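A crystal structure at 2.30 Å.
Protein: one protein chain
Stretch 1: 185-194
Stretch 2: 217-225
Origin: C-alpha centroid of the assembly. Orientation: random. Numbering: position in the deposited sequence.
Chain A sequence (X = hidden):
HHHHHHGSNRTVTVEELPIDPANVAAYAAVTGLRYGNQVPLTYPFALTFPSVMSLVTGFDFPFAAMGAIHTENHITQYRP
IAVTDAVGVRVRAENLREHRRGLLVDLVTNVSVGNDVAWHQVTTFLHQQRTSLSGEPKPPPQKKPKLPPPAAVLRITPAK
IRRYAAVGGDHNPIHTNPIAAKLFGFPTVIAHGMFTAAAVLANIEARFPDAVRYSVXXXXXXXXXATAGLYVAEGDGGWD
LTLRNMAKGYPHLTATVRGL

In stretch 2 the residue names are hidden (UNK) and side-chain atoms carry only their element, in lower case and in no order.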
# COMPACT_ATOMS: atom_id res chain seq x y z
N GLY A 185 -7.99 17.50 5.70
CA GLY A 185 -8.31 17.14 7.09
C GLY A 185 -7.13 16.66 7.91
O GLY A 185 -7.33 16.17 8.98
N PHE A 186 -5.89 16.78 7.42
CA PHE A 186 -4.76 16.25 8.14
C PHE A 186 -3.90 17.35 8.66
O PHE A 186 -3.59 18.25 7.91
CB PHE A 186 -3.90 15.41 7.21
CG PHE A 186 -4.61 14.19 6.70
CD1 PHE A 186 -4.91 13.16 7.56
CD2 PHE A 186 -5.04 14.12 5.38
CE1 PHE A 186 -5.57 12.04 7.09
CE2 PHE A 186 -5.68 13.02 4.92
CZ PHE A 186 -5.97 11.97 5.77
N PRO A 187 -3.43 17.24 9.91
CA PRO A 187 -2.65 18.36 10.47
C PRO A 187 -1.23 18.46 10.01
O PRO A 187 -0.62 19.48 10.22
CB PRO A 187 -2.71 18.10 11.98
CG PRO A 187 -2.89 16.60 12.09
CD PRO A 187 -3.77 16.23 10.93
N THR A 188 -0.66 17.39 9.45
CA THR A 188 0.63 17.48 8.77
C THR A 188 0.55 16.54 7.58
O THR A 188 -0.46 15.84 7.39
CB THR A 188 1.81 17.01 9.67
OG1 THR A 188 1.80 15.57 9.82
CG2 THR A 188 1.72 17.57 10.98
N VAL A 189 1.63 16.49 6.81
CA VAL A 189 1.78 15.52 5.73
C VAL A 189 1.77 14.11 6.31
O VAL A 189 2.12 13.95 7.47
CB VAL A 189 3.09 15.78 4.98
CG1 VAL A 189 2.93 17.05 4.16
CG2 VAL A 189 4.26 15.95 5.97
N ILE A 190 1.32 13.11 5.56
CA ILE A 190 1.19 11.76 6.10
C ILE A 190 1.89 10.77 5.18
O ILE A 190 2.00 11.05 4.02
CB ILE A 190 -0.30 11.36 6.33
CG1 ILE A 190 -0.98 11.16 4.99
CG2 ILE A 190 -1.00 12.39 7.21
CD1 ILE A 190 -2.46 10.90 4.98
N ALA A 191 2.37 9.64 5.72
CA ALA A 191 2.97 8.59 4.91
C ALA A 191 1.92 7.94 4.04
O ALA A 191 0.80 7.80 4.46
CB ALA A 191 3.60 7.51 5.79
N HIS A 192 2.32 7.52 2.86
CA HIS A 192 1.48 6.61 2.04
C HIS A 192 1.26 5.29 2.77
O HIS A 192 2.15 4.79 3.46
CB HIS A 192 2.14 6.26 0.72
CG HIS A 192 2.75 7.40 -0.00
ND1 HIS A 192 2.45 7.69 -1.32
CD2 HIS A 192 3.69 8.29 0.37
CE1 HIS A 192 3.15 8.75 -1.71
NE2 HIS A 192 3.90 9.14 -0.69
N GLY A 193 0.05 4.72 2.62
CA GLY A 193 -0.24 3.44 3.22
C GLY A 193 0.71 2.39 2.72
O GLY A 193 1.19 1.58 3.52
N MET A 194 1.04 2.41 1.42
CA MET A 194 1.85 1.33 0.89
C MET A 194 3.35 1.53 1.19
O MET A 194 4.13 0.62 0.98
CB MET A 194 1.60 1.14 -0.63
CG MET A 194 0.20 0.63 -0.95
SD MET A 194 -0.11 -0.97 -0.21
CE MET A 194 1.08 -1.96 -1.12
N UNK A 217 -4.88 -3.92 6.79
CA UNK A 217 -5.94 -3.01 7.17
C UNK A 217 -5.29 -1.71 7.69
O UNK A 217 -4.50 -1.76 8.64
n UNK A 217 -11.37 -0.43 6.53
c UNK A 217 -8.24 -3.52 8.25
c UNK A 217 -8.66 -2.05 8.43
c UNK A 217 -10.30 -0.53 7.31
n UNK A 217 -9.84 -1.75 7.60
n UNK A 217 -9.70 0.56 7.77
c UNK A 217 -6.75 -3.69 8.29
N UNK A 218 -5.60 -0.55 7.10
CA UNK A 218 -5.04 0.74 7.59
C UNK A 218 -5.98 1.52 8.53
O UNK A 218 -7.17 1.58 8.31
c UNK A 218 -4.68 1.66 6.43
c UNK A 218 -2.99 0.15 3.42
c UNK A 218 -3.62 1.12 5.51
c UNK A 218 -2.29 1.12 5.89
c UNK A 218 -3.95 0.64 4.28
c UNK A 218 -1.65 0.19 3.80
c UNK A 218 -1.31 0.67 5.07
N UNK A 219 -5.45 2.10 9.59
CA UNK A 219 -6.30 2.77 10.59
C UNK A 219 -5.78 4.19 10.80
O UNK A 219 -6.03 5.02 9.97
c UNK A 219 -6.38 1.97 11.88
N UNK A 220 -5.05 4.46 11.86
CA UNK A 220 -4.62 5.87 12.15
C UNK A 220 -3.56 6.27 11.14
O UNK A 220 -2.62 5.50 10.92
c UNK A 220 -4.91 5.63 14.70
c UNK A 220 -3.98 6.02 13.54
c UNK A 220 -5.88 6.73 15.10
c UNK A 220 -5.45 7.41 16.40
n UNK A 220 -6.28 8.63 16.69
N UNK A 221 -3.72 7.45 10.52
CA UNK A 221 -2.78 7.98 9.57
C UNK A 221 -1.41 8.16 10.19
O UNK A 221 -1.31 8.35 11.38
c UNK A 221 -3.41 9.32 9.15
c UNK A 221 -4.85 8.39 10.75
c UNK A 221 -4.28 9.71 10.31
N UNK A 222 -0.37 8.01 9.42
CA UNK A 222 0.96 8.05 9.95
C UNK A 222 1.43 9.46 9.74
O UNK A 222 1.84 9.83 8.59
c UNK A 222 1.31 5.61 9.62
c UNK A 222 3.30 7.19 9.59
c UNK A 222 1.82 7.02 9.25
N UNK A 223 1.25 10.29 10.79
CA UNK A 223 1.61 11.71 10.73
C UNK A 223 3.08 11.82 10.84
O UNK A 223 3.66 11.13 11.63
c UNK A 223 -1.13 13.14 10.68
c UNK A 223 -0.51 12.55 11.94
c UNK A 223 1.01 12.52 11.85
c UNK A 223 -0.84 13.38 13.21
N UNK A 224 3.69 12.67 10.01
CA UNK A 224 5.17 12.69 9.90
C UNK A 224 5.70 13.94 10.63
O UNK A 224 5.00 14.94 10.69
c UNK A 224 5.60 12.68 8.43
c UNK A 224 5.39 10.23 7.84
c UNK A 224 5.48 11.93 6.04
c UNK A 224 4.99 11.66 7.45
N UNK A 225 6.92 13.87 11.21
CA UNK A 225 7.74 12.65 11.38
C UNK A 225 7.07 11.63 12.33
O UNK A 225 6.39 12.01 13.27
c UNK A 225 9.03 13.18 12.05
c UNK A 225 7.61 15.06 11.74
c UNK A 225 8.59 14.48 12.72
O HOH W 1 -1.00 7.50 6.67

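Position 217 carries seven side-chain atoms: three carbons in a row, a nitrogen, then a carbon bearing two more nitrogens. They lie out of reach of stretch 1. That guanidinium group makes it Arg217, and its exposed setting suits a charged chain.

Position 218 has one carbon leading to a ring of six carbons, with no heteroatom. Its CA-to-CB bond points toward stretch 1, and the ring reaches the first turn of a helix, with one ring carbon 3.1 Å from Gly193 O and another 4.4 Å from Met194 SD. This is Phe218. A flat, apolar side chain fits this buried site, and Gly193 makes room for it: an ideal CB there would lie 3.0 Å from Phe218 CZ, a clash.

At 219 there is a single carbon, exposed and out of reach of stretch 1. It identifies Ala219; one carbon is enough where nothing of stretch 1 is in reach. Position 220 shows four carbons in a row ending in nitrogen, also out of reach; it is Lys220, whose long, charged chain is likewise at home in an exposed place.

Three carbons at 221 close a ring onto the backbone nitrogen. The CB of 221 lies 4.0 Å from Phe186 CE1 and 4.4 Å from Ile190 CG2. The closed ring defines Pro221, a compact apolar surface without need of a polar partner.

Position 222 has one carbon carrying two others, one of which packs 3.8 Å from Ala191 CB. It is Val222, and a short branched hydrocarbon suits this buried site.

Position 223 has four carbons forked at the second. Its CA-to-CB bond points away overall, yet the end of the chain comes nearer, bringing one terminal carbon to 3.6 Å from Ile190 CG2 and the other to 4.0 Å from Pro187 CG. This is Leu223, whose forked end reaches both neighbours despite that direction.

The same four-carbon fork recurs at 224. Pointing toward stretch 1, it places one terminal carbon 3.8 Å from Ala191 CB and the other 4.2 Å from Val189 CG2. It is Leu224; its buried, wholly apolar chain fits among these small side chains.

Position 225 again has three carbons closing onto the backbone nitrogen, without contact to stretch 1. This is Pro225, the residue type that most readily accepts the cis peptide bond before it.

The backbones hold the contact in register through a single bridge between Ile190 and Leu223. Ala191 N donates to Val222 O at 2.9 Å, and Leu224 N to Val189 O at 3.2 Å. A water extends this link, donating to Ala191 O and accepting from Val222 N, with its oxygen 2.9 Å from each. Around these polar ties, apolar side chains pack together, while Phe218 makes a separate contact at the helix start.

Stretch 2 217-225: RFAKPVLLP
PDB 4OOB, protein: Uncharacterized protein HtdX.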